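Local coordinates for protein uricase (Arthrobacter globiformis, PDB 2YZC) that catalyses the oxidation of urate by molecular oxygen to 5-hydroxyisourate, which is processed further to (S)-allantoin, at residues N18-A23 / V65-Q70; K22-L27 / N43-L48. All coordinates share one frame; numbering follows the deposited sequence.

Contact 1: residues N18-A23 / V65-Q70; sequences NQYGKA and VATDTQ. With 1AL (allantoate ion), chain L.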
ATOM      1  N   ASN A  18     -28.541  -5.606  -4.586  1.00 20.62           N
ATOM      2  CA  ASN A  18     -27.601  -6.500  -3.921  1.00 20.62           C
ATOM      3  C   ASN A  18     -26.898  -7.395  -4.929  1.00 19.71           C
ATOM      4  O   ASN A  18     -27.410  -7.639  -6.023  1.00 19.39           O
ATOM      5  CB  ASN A  18     -28.328  -7.351  -2.868  1.00 21.72           C
ATOM      6  CG  ASN A  18     -29.334  -8.317  -3.478  1.00 23.83           C
ATOM      7  OD1 ASN A  18     -28.986  -9.430  -3.868  1.00 22.99           O
ATOM      8  ND2 ASN A  18     -30.590  -7.885  -3.568  1.00 22.41           N
ATOM      9  N   GLN A  19     -25.714  -7.865  -4.556  1.00 18.95           N
ATOM     10  CA  GLN A  19     -24.918  -8.737  -5.409  1.00 18.41           C
ATOM     11  C   GLN A  19     -23.858  -9.404  -4.547  1.00 17.13           C
ATOM     12  O   GLN A  19     -23.512  -8.906  -3.482  1.00 16.48           O
ATOM     13  CB  GLN A  19     -24.252  -7.939  -6.536  1.00 19.15           C
ATOM     14  CG  GLN A  19     -23.334  -6.806  -6.067  1.00 20.91           C
ATOM     15  CD  GLN A  19     -22.834  -5.944  -7.213  1.00 22.93           C
ATOM     16  OE1 GLN A  19     -23.506  -5.806  -8.241  1.00 23.03           O
ATOM     17  NE2 GLN A  19     -21.662  -5.337  -7.034  1.00 22.28           N
ATOM     18  N   TYR A  20     -23.353 -10.541  -5.000  1.00 16.84           N
ATOM     19  CA  TYR A  20     -22.341 -11.247  -4.232  1.00 16.94           C
ATOM     20  C   TYR A  20     -21.571 -12.189  -5.143  1.00 17.22           C
ATOM     21  O   TYR A  20     -22.072 -12.607  -6.193  1.00 17.12           O
ATOM     22  CB  TYR A  20     -22.987 -12.073  -3.119  1.00 16.02           C
ATOM     23  CG  TYR A  20     -23.509 -13.396  -3.624  1.00 18.38           C
ATOM     24  CD1 TYR A  20     -24.635 -13.458  -4.444  1.00 19.17           C
ATOM     25  CD2 TYR A  20     -22.819 -14.579  -3.360  1.00 18.10           C
ATOM     26  CE1 TYR A  20     -25.056 -14.667  -4.998  1.00 20.96           C
ATOM     27  CE2 TYR A  20     -23.224 -15.786  -3.907  1.00 18.71           C
ATOM     28  CZ  TYR A  20     -24.342 -15.827  -4.727  1.00 19.61           C
ATOM     29  OH  TYR A  20     -24.725 -17.023  -5.287  1.00 20.42           O
ATOM     30  N   GLY A  21     -20.360 -12.538  -4.727  1.00 15.68           N
ATOM     31  CA  GLY A  21     -19.561 -13.452  -5.517  1.00 16.26           C
ATOM     32  C   GLY A  21     -18.148 -13.546  -4.990  1.00 16.69           C
ATOM     33  O   GLY A  21     -17.885 -13.192  -3.845  1.00 15.62           O
ATOM     34  N   LYS A  22     -17.238 -14.029  -5.828  1.00 16.61           N
ATOM     35  CA  LYS A  22     -15.844 -14.155  -5.429  1.00 18.11           C
ATOM     36  C   LYS A  22     -15.058 -13.027  -6.074  1.00 17.25           C
ATOM     37  O   LYS A  22     -15.158 -12.802  -7.281  1.00 18.81           O
ATOM     38  CB  LYS A  22     -15.266 -15.496  -5.888  1.00 18.17           C
ATOM     39  CG  LYS A  22     -13.891 -15.775  -5.304  1.00 19.45           C
ATOM     40  CD  LYS A  22     -13.984 -16.126  -3.821  1.00 19.23           C
ATOM     41  CE  LYS A  22     -14.386 -17.588  -3.631  1.00 24.53           C
ATOM     42  NZ  LYS A  22     -14.564 -17.967  -2.200  1.00 21.69           N
ATOM     43  N   ALA A  23     -14.278 -12.320  -5.269  1.00 15.94           N
ATOM     44  CA  ALA A  23     -13.484 -11.214  -5.780  1.00 14.78           C
ATOM     45  C   ALA A  23     -11.997 -11.545  -5.810  1.00 16.49           C
ATOM     46  O   ALA A  23     -11.503 -12.338  -5.007  1.00 15.65           O
ATOM     47  CB  ALA A  23     -13.711  -9.969  -4.929  1.00 17.52           C
ATOM     48  N   VAL A  65     -25.380 -19.698  -5.262  1.00 22.16           N
ATOM     49  CA  VAL A  65     -24.305 -20.415  -5.930  1.00 22.40           C
ATOM     50  C   VAL A  65     -23.062 -19.965  -5.157  1.00 21.72           C
ATOM     51  O   VAL A  65     -22.685 -18.791  -5.207  1.00 20.42           O
ATOM     52  CB  VAL A  65     -24.184 -19.980  -7.403  1.00 22.43           C
ATOM     53  CG1 VAL A  65     -22.959 -20.615  -8.037  1.00 24.68           C
ATOM     54  CG2 VAL A  65     -25.450 -20.383  -8.172  1.00 24.03           C
ATOM     55  N   ALA A  66     -22.446 -20.893  -4.435  1.00 21.24           N
ATOM     56  CA  ALA A  66     -21.278 -20.586  -3.616  1.00 20.15           C
ATOM     57  C   ALA A  66     -20.225 -19.734  -4.318  1.00 19.79           C
ATOM     58  O   ALA A  66     -19.959 -19.913  -5.504  1.00 17.74           O
ATOM     59  CB  ALA A  66     -20.644 -21.880  -3.119  1.00 19.72           C
ATOM     60  N   THR A  67     -19.626 -18.800  -3.585  1.00 18.81           N
ATOM     61  CA  THR A  67     -18.595 -17.974  -4.189  1.00 19.10           C
ATOM     62  C   THR A  67     -17.453 -18.923  -4.552  1.00 19.38           C
ATOM     63  O   THR A  67     -16.760 -18.716  -5.537  1.00 18.53           O
ATOM     64  CB  THR A  67     -18.101 -16.849  -3.227  1.00 20.42           C
ATOM     65  OG1 THR A  67     -17.404 -17.419  -2.112  1.00 21.48           O
ATOM     66  CG2 THR A  67     -19.295 -16.032  -2.704  1.00 19.95           C
ATOM     67  N   ASP A  68     -17.275 -19.983  -3.765  1.00 19.31           N
ATOM     68  CA  ASP A  68     -16.218 -20.957  -4.046  1.00 19.24           C
ATOM     69  C   ASP A  68     -16.462 -21.595  -5.415  1.00 19.94           C
ATOM     70  O   ASP A  68     -15.524 -21.875  -6.156  1.00 18.37           O
ATOM     71  CB  ASP A  68     -16.180 -22.059  -2.976  1.00 18.83           C
ATOM     72  CG  ASP A  68     -15.012 -23.024  -3.169  1.00 21.40           C
ATOM     73  OD1 ASP A  68     -13.874 -22.668  -2.802  1.00 24.16           O
ATOM     74  OD2 ASP A  68     -15.224 -24.134  -3.702  1.00 24.86           O
ATOM     75  N   THR A  69     -17.732 -21.833  -5.738  1.00 19.78           N
ATOM     76  CA  THR A  69     -18.092 -22.428  -7.019  1.00 20.61           C
ATOM     77  C   THR A  69     -17.798 -21.458  -8.155  1.00 19.46           C
ATOM     78  O   THR A  69     -17.352 -21.860  -9.231  1.00 18.65           O
ATOM     79  CB  THR A  69     -19.582 -22.798  -7.061  1.00 20.90           C
ATOM     80  OG1 THR A  69     -19.850 -23.785  -6.060  1.00 20.64           O
ATOM     81  CG2 THR A  69     -19.956 -23.354  -8.430  1.00 21.23           C
ATOM     82  N   GLN A  70     -18.057 -20.178  -7.913  1.00 18.66           N
ATOM     83  CA  GLN A  70     -17.795 -19.160  -8.915  1.00 18.82           C
ATOM     84  C   GLN A  70     -16.303 -19.148  -9.206  1.00 17.86           C
ATOM     85  O   GLN A  70     -15.887 -19.047 -10.359  1.00 18.78           O
ATOM     86  CB  GLN A  70     -18.269 -17.792  -8.421  1.00 17.68           C
ATOM     87  CG  GLN A  70     -19.794 -17.710  -8.309  1.00 18.55           C
ATOM     88  CD  GLN A  70     -20.293 -16.369  -7.815  1.00 18.90           C
ATOM     89  OE1 GLN A  70     -19.913 -15.320  -8.338  1.00 20.41           O
ATOM     90  NE2 GLN A  70     -21.165 -16.396  -6.810  1.00 17.76           N
TER
HETATM   91  C1  1AL L 304     -21.330 -16.896   2.248  1.00 45.51           C
HETATM   92  O2  1AL L 304     -22.012 -16.797   3.280  1.00 37.64           O
HETATM   93  N3  1AL L 304     -21.807 -16.554   1.018  1.00 45.14           N
HETATM   94  N4  1AL L 304     -20.044 -17.382   2.463  1.00 46.42           N
HETATM   95  C5  1AL L 304     -18.236 -16.380   0.808  1.00 46.93           C
HETATM   96  O6  1AL L 304     -18.819 -15.303   0.569  1.00 50.03           O
HETATM   97  O7  1AL L 304     -17.098 -16.688   0.426  1.00 49.05           O
HETATM   98  C8  1AL L 304     -19.117 -17.533   1.354  1.00 44.87           C
HETATM   99  C9  1AL L 304     -19.111 -19.311  -0.345  1.00 42.80           C
HETATM  100  O10 1AL L 304     -18.269 -20.043  -0.913  1.00 37.22           O
HETATM  101  N11 1AL L 304     -20.233 -18.848  -0.981  1.00 42.21           N
HETATM  102  N12 1AL L 304     -18.978 -18.925   0.948  1.00 44.66           N
HETATM  103  O   HOH W   1     -13.691 -20.422  -1.133  1.00 25.30           O

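Contact 2: residues K22-L27 / N43-L48; sequences KAEVRL and NVTSQL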
ATOM      1  N   LYS A  22     -17.238 -14.029  -5.828  1.00 16.61           N
ATOM      2  CA  LYS A  22     -15.844 -14.155  -5.429  1.00 18.11           C
ATOM      3  C   LYS A  22     -15.058 -13.027  -6.074  1.00 17.25           C
ATOM      4  O   LYS A  22     -15.158 -12.802  -7.281  1.00 18.81           O
ATOM      5  CB  LYS A  22     -15.266 -15.496  -5.888  1.00 18.17           C
ATOM      6  CG  LYS A  22     -13.891 -15.775  -5.304  1.00 19.45           C
ATOM      7  CD  LYS A  22     -13.984 -16.126  -3.821  1.00 19.23           C
ATOM      8  CE  LYS A  22     -14.386 -17.588  -3.631  1.00 24.53           C
ATOM      9  NZ  LYS A  22     -14.564 -17.967  -2.200  1.00 21.69           N
ATOM     10  N   ALA A  23     -14.278 -12.320  -5.269  1.00 15.94           N
ATOM     11  CA  ALA A  23     -13.484 -11.214  -5.780  1.00 14.78           C
ATOM     12  C   ALA A  23     -11.997 -11.545  -5.810  1.00 16.49           C
ATOM     13  O   ALA A  23     -11.503 -12.338  -5.007  1.00 15.65           O
ATOM     14  CB  ALA A  23     -13.711  -9.969  -4.929  1.00 17.52           C
ATOM     15  N   GLU A  24     -11.305 -10.922  -6.756  1.00 15.65           N
ATOM     16  CA  GLU A  24      -9.867 -11.062  -6.942  1.00 16.21           C
ATOM     17  C   GLU A  24      -9.318 -12.482  -7.042  1.00 16.08           C
ATOM     18  O   GLU A  24      -8.465 -12.896  -6.250  1.00 15.93           O
ATOM     19  CB  GLU A  24      -9.135 -10.272  -5.848  1.00 17.90           C
ATOM     20  CG  GLU A  24      -9.596  -8.810  -5.786  1.00 17.88           C
ATOM     21  CD  GLU A  24      -8.578  -7.880  -5.147  1.00 22.30           C
ATOM     22  OE1 GLU A  24      -8.881  -7.289  -4.085  1.00 19.96           O
ATOM     23  OE2 GLU A  24      -7.477  -7.736  -5.715  1.00 22.25           O
ATOM     24  N   VAL A  25      -9.814 -13.215  -8.033  1.00 13.93           N
ATOM     25  CA  VAL A  25      -9.352 -14.574  -8.303  1.00 14.30           C
ATOM     26  C   VAL A  25      -8.161 -14.375  -9.243  1.00 15.98           C
ATOM     27  O   VAL A  25      -8.331 -13.965 -10.391  1.00 15.82           O
ATOM     28  CB  VAL A  25     -10.446 -15.403  -9.010  1.00 16.01           C
ATOM     29  CG1 VAL A  25      -9.894 -16.773  -9.421  1.00 15.70           C
ATOM     30  CG2 VAL A  25     -11.639 -15.576  -8.077  1.00 15.27           C
ATOM     31  N   ARG A  26      -6.956 -14.635  -8.745  1.00 16.93           N
ATOM     32  CA  ARG A  26      -5.752 -14.452  -9.552  1.00 17.90           C
ATOM     33  C   ARG A  26      -5.500 -15.652 -10.447  1.00 17.65           C
ATOM     34  O   ARG A  26      -5.298 -16.776  -9.977  1.00 19.28           O
ATOM     35  CB  ARG A  26      -4.553 -14.183  -8.642  1.00 18.14           C
ATOM     36  CG  ARG A  26      -4.609 -12.808  -7.981  1.00 19.31           C
ATOM     37  CD  ARG A  26      -4.222 -11.695  -8.956  1.00 21.11           C
ATOM     38  NE  ARG A  26      -2.795 -11.731  -9.281  1.00 23.18           N
ATOM     39  CZ  ARG A  26      -2.286 -12.176 -10.427  1.00 23.91           C
ATOM     40  NH1 ARG A  26      -0.970 -12.168 -10.613  1.00 26.34           N
ATOM     41  NH2 ARG A  26      -3.079 -12.621 -11.389  1.00 24.40           N
ATOM     42  N   LEU A  27      -5.514 -15.393 -11.748  1.00 17.71           N
ATOM     43  CA  LEU A  27      -5.330 -16.436 -12.741  1.00 18.65           C
ATOM     44  C   LEU A  27      -4.196 -16.170 -13.713  1.00 16.94           C
ATOM     45  O   LEU A  27      -4.036 -15.061 -14.209  1.00 17.70           O
ATOM     46  CB  LEU A  27      -6.623 -16.605 -13.554  1.00 16.93           C
ATOM     47  CG  LEU A  27      -6.488 -17.260 -14.939  1.00 17.98           C
ATOM     48  CD1 LEU A  27      -6.300 -18.775 -14.789  1.00 16.78           C
ATOM     49  CD2 LEU A  27      -7.733 -16.965 -15.762  1.00 21.14           C
ATOM     50  N   ASN A  43      -6.794 -10.741 -12.849  1.00 16.47           N
ATOM     51  CA  ASN A  43      -7.301 -10.654 -11.479  1.00 16.89           C
ATOM     52  C   ASN A  43      -8.806 -10.548 -11.742  1.00 18.88           C
ATOM     53  O   ASN A  43      -9.301  -9.478 -12.107  1.00 18.22           O
ATOM     54  CB  ASN A  43      -6.801  -9.383 -10.781  1.00 17.55           C
ATOM     55  CG  ASN A  43      -7.153  -9.353  -9.302  1.00 19.76           C
ATOM     56  OD1 ASN A  43      -7.181  -8.287  -8.675  1.00 23.02           O
ATOM     57  ND2 ASN A  43      -7.409 -10.522  -8.733  1.00 16.00           N
ATOM     58  N   VAL A  44      -9.521 -11.655 -11.550  1.00 17.65           N
ATOM     59  CA  VAL A  44     -10.954 -11.732 -11.848  1.00 17.03           C
ATOM     60  C   VAL A  44     -11.931 -11.655 -10.677  1.00 17.77           C
ATOM     61  O   VAL A  44     -11.712 -12.238  -9.621  1.00 17.06           O
ATOM     62  CB  VAL A  44     -11.251 -13.045 -12.625  1.00 18.47           C
ATOM     63  CG1 VAL A  44     -12.700 -13.081 -13.094  1.00 16.83           C
ATOM     64  CG2 VAL A  44     -10.285 -13.172 -13.811  1.00 17.43           C
ATOM     65  N   THR A  45     -13.027 -10.935 -10.892  1.00 16.90           N
ATOM     66  CA  THR A  45     -14.062 -10.794  -9.880  1.00 16.92           C
ATOM     67  C   THR A  45     -15.402 -11.156 -10.513  1.00 18.48           C
ATOM     68  O   THR A  45     -15.727 -10.688 -11.606  1.00 18.52           O
ATOM     69  CB  THR A  45     -14.121  -9.358  -9.335  1.00 17.69           C
ATOM     70  OG1 THR A  45     -12.943  -9.095  -8.555  1.00 17.19           O
ATOM     71  CG2 THR A  45     -15.367  -9.165  -8.464  1.00 19.47           C
ATOM     72  N   SER A  46     -16.170 -11.985  -9.813  1.00 18.27           N
ATOM     73  CA  SER A  46     -17.476 -12.436 -10.286  1.00 19.38           C
ATOM     74  C   SER A  46     -18.554 -12.175  -9.241  1.00 19.17           C
ATOM     75  O   SER A  46     -18.397 -12.548  -8.081  1.00 20.50           O
ATOM     76  CB  SER A  46     -17.420 -13.940 -10.585  1.00 21.43           C
ATOM     77  OG  SER A  46     -18.712 -14.496 -10.789  1.00 24.06           O
ATOM     78  N   GLN A  47     -19.638 -11.521  -9.647  1.00 20.00           N
ATOM     79  CA  GLN A  47     -20.746 -11.262  -8.731  1.00 21.10           C
ATOM     80  C   GLN A  47     -22.082 -11.442  -9.441  1.00 20.84           C
ATOM     81  O   GLN A  47     -22.281 -10.969 -10.561  1.00 20.99           O
ATOM     82  CB  GLN A  47     -20.647  -9.864  -8.122  1.00 22.38           C
ATOM     83  CG  GLN A  47     -19.568  -9.768  -7.045  1.00 24.07           C
ATOM     84  CD  GLN A  47     -19.500  -8.401  -6.413  1.00 23.30           C
ATOM     85  OE1 GLN A  47     -19.749  -8.241  -5.217  1.00 25.82           O
ATOM     86  NE2 GLN A  47     -19.166  -7.401  -7.214  1.00 22.66           N
ATOM     87  N   LEU A  48     -22.993 -12.133  -8.769  1.00 19.41           N
ATOM     88  CA  LEU A  48     -24.296 -12.422  -9.334  1.00 18.55           C
ATOM     89  C   LEU A  48     -25.398 -11.531  -8.797  1.00 19.14           C
ATOM     90  O   LEU A  48     -25.318 -11.025  -7.681  1.00 16.26           O
ATOM     91  CB  LEU A  48     -24.658 -13.880  -9.059  1.00 19.13           C
ATOM     92  CG  LEU A  48     -23.581 -14.913  -9.406  1.00 20.59           C
ATOM     93  CD1 LEU A  48     -24.115 -16.315  -9.118  1.00 21.53           C
ATOM     94  CD2 LEU A  48     -23.181 -14.774 -10.866  1.00 22.15           C
TER

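Contact 1: residues N18-A23 / V65-Q70
Lys22 reaches across the start of helix 67-78 to Thr67, the two side chains meeting at about a right angle. Lys22 CB lies 3.6 Å from Thr67 O, with CG a little farther from that oxygen; bends at chi2 (73°) and chi3 (81°) then fold the chain, leaving CD 4.0 Å from Thr67 OG1 and CE closest to Thr67 O, at 3.2 Å. At the tip, Lys22 NZ donates to Thr67 OG1 at 2.9 Å and to a water that hands a hydrogen bond on to Asp68 OD1. Thr67 OG1 in turn donates to allantoate O7 at 2.7 Å, while Asp68 N holds O10. The Tyr20 ring stands 86° from the Gln70 amide plane, CE2 3.6 Å from Gln70 NE2. Tyr20 OH donates to Val65 O at 2.7 Å; Gln70 NE2 grips that oxygen from the opposite face of its plane. A phenylalanine in place of Tyr20 would probably cost Val65 O its hydroxyl donor, leaving the Gln70 amide as its partner within this contact. Gln70 OE1, hydrogen-bonded to Ser46 OG, lies 3.4 Å from Gly21 CA, where a side chain would collide with it. His251 of the second subunit also bonds the ligand, and the Lys22-Thr67-ligand chain is consistent with the charge relay assigned to Lys22, Thr67 and His251.

Contact 2: residues K22-L27 / N43-L48
Val25 and Val44 pair within the antiparallel beta hairpin of strands 13-31 and 38-50, where the first strand is broken by a G1 beta bulge: Glu24 and Val25 together face Val44. Val25 N donates to Val44 O at 2.7 Å, and Val44 N returns a bond to Val25 O. Val25 CB and Val44 CB stand 4.4 Å apart on the same face of the sheet, where branched residues suit an extended backbone. Farther toward the active site, Ser46 N donates to Lys22 O at 2.8 Å.

The bulge turns Glu24 N from the usual ladder, and Thr45 makes up the loss. With OG1 anti to its own carbonyl carbon (chi1 -69°), the Thr45 hydroxyl OG1 takes the N-H of Glu24 N at 3.0 Å, almost straight at 175°. Thr45 OG1 and CG2 lie 3.8 and 4.0 Å from Ala23 CB. Glu24 carries the positive phi (52°) of a G1 bulge, a position often held by glycine.

On the face opposite the valines, the aliphatic part of Arg26 crosses the Asn43 side chain at about a right angle, Arg26 CD lying 3.9 Å from Asn43 CB. A salt bridge with Asp41 holds the far end of Arg26. Glu24 OE2 forms a salt bridge with Arg274 of the second subunit, and Glu24 OE1 a hydrogen bond with Tyr276 of that subunit. On the valine face, Val25 packs on Tyr75 of helix 67-78, and Ser46 OG bonds Gln70 OE1 of the same helix. Strand 103-117 continues the sheet beyond strand 38-50, whose Thr45 CA adds a CA-H...O contact to Lys22 O at 3.5 Å.

From the N terminus, strand 13-31 enters contact 1 with residues 18-23 and contact 2 with residues 22-27, Lys22 and Ala23 belonging to both. Contact 2 closes the shorter loop, the hairpin turn back to 43-48. The chain between the segments of contact 1 takes in the rest of strand 13-31, strand 38-50 and the short helix 53-57 before returning at 65-70. The two therefore nest, contact 2 inside contact 1, with a shared start at Lys22 and Ala23. Between them they tie the hairpin to helix 67-78, and they touch directly where Tyr20 O meets Leu48 N at 2.8 Å. Both also border the second subunit, whose strand continues the sheet beside 18-23.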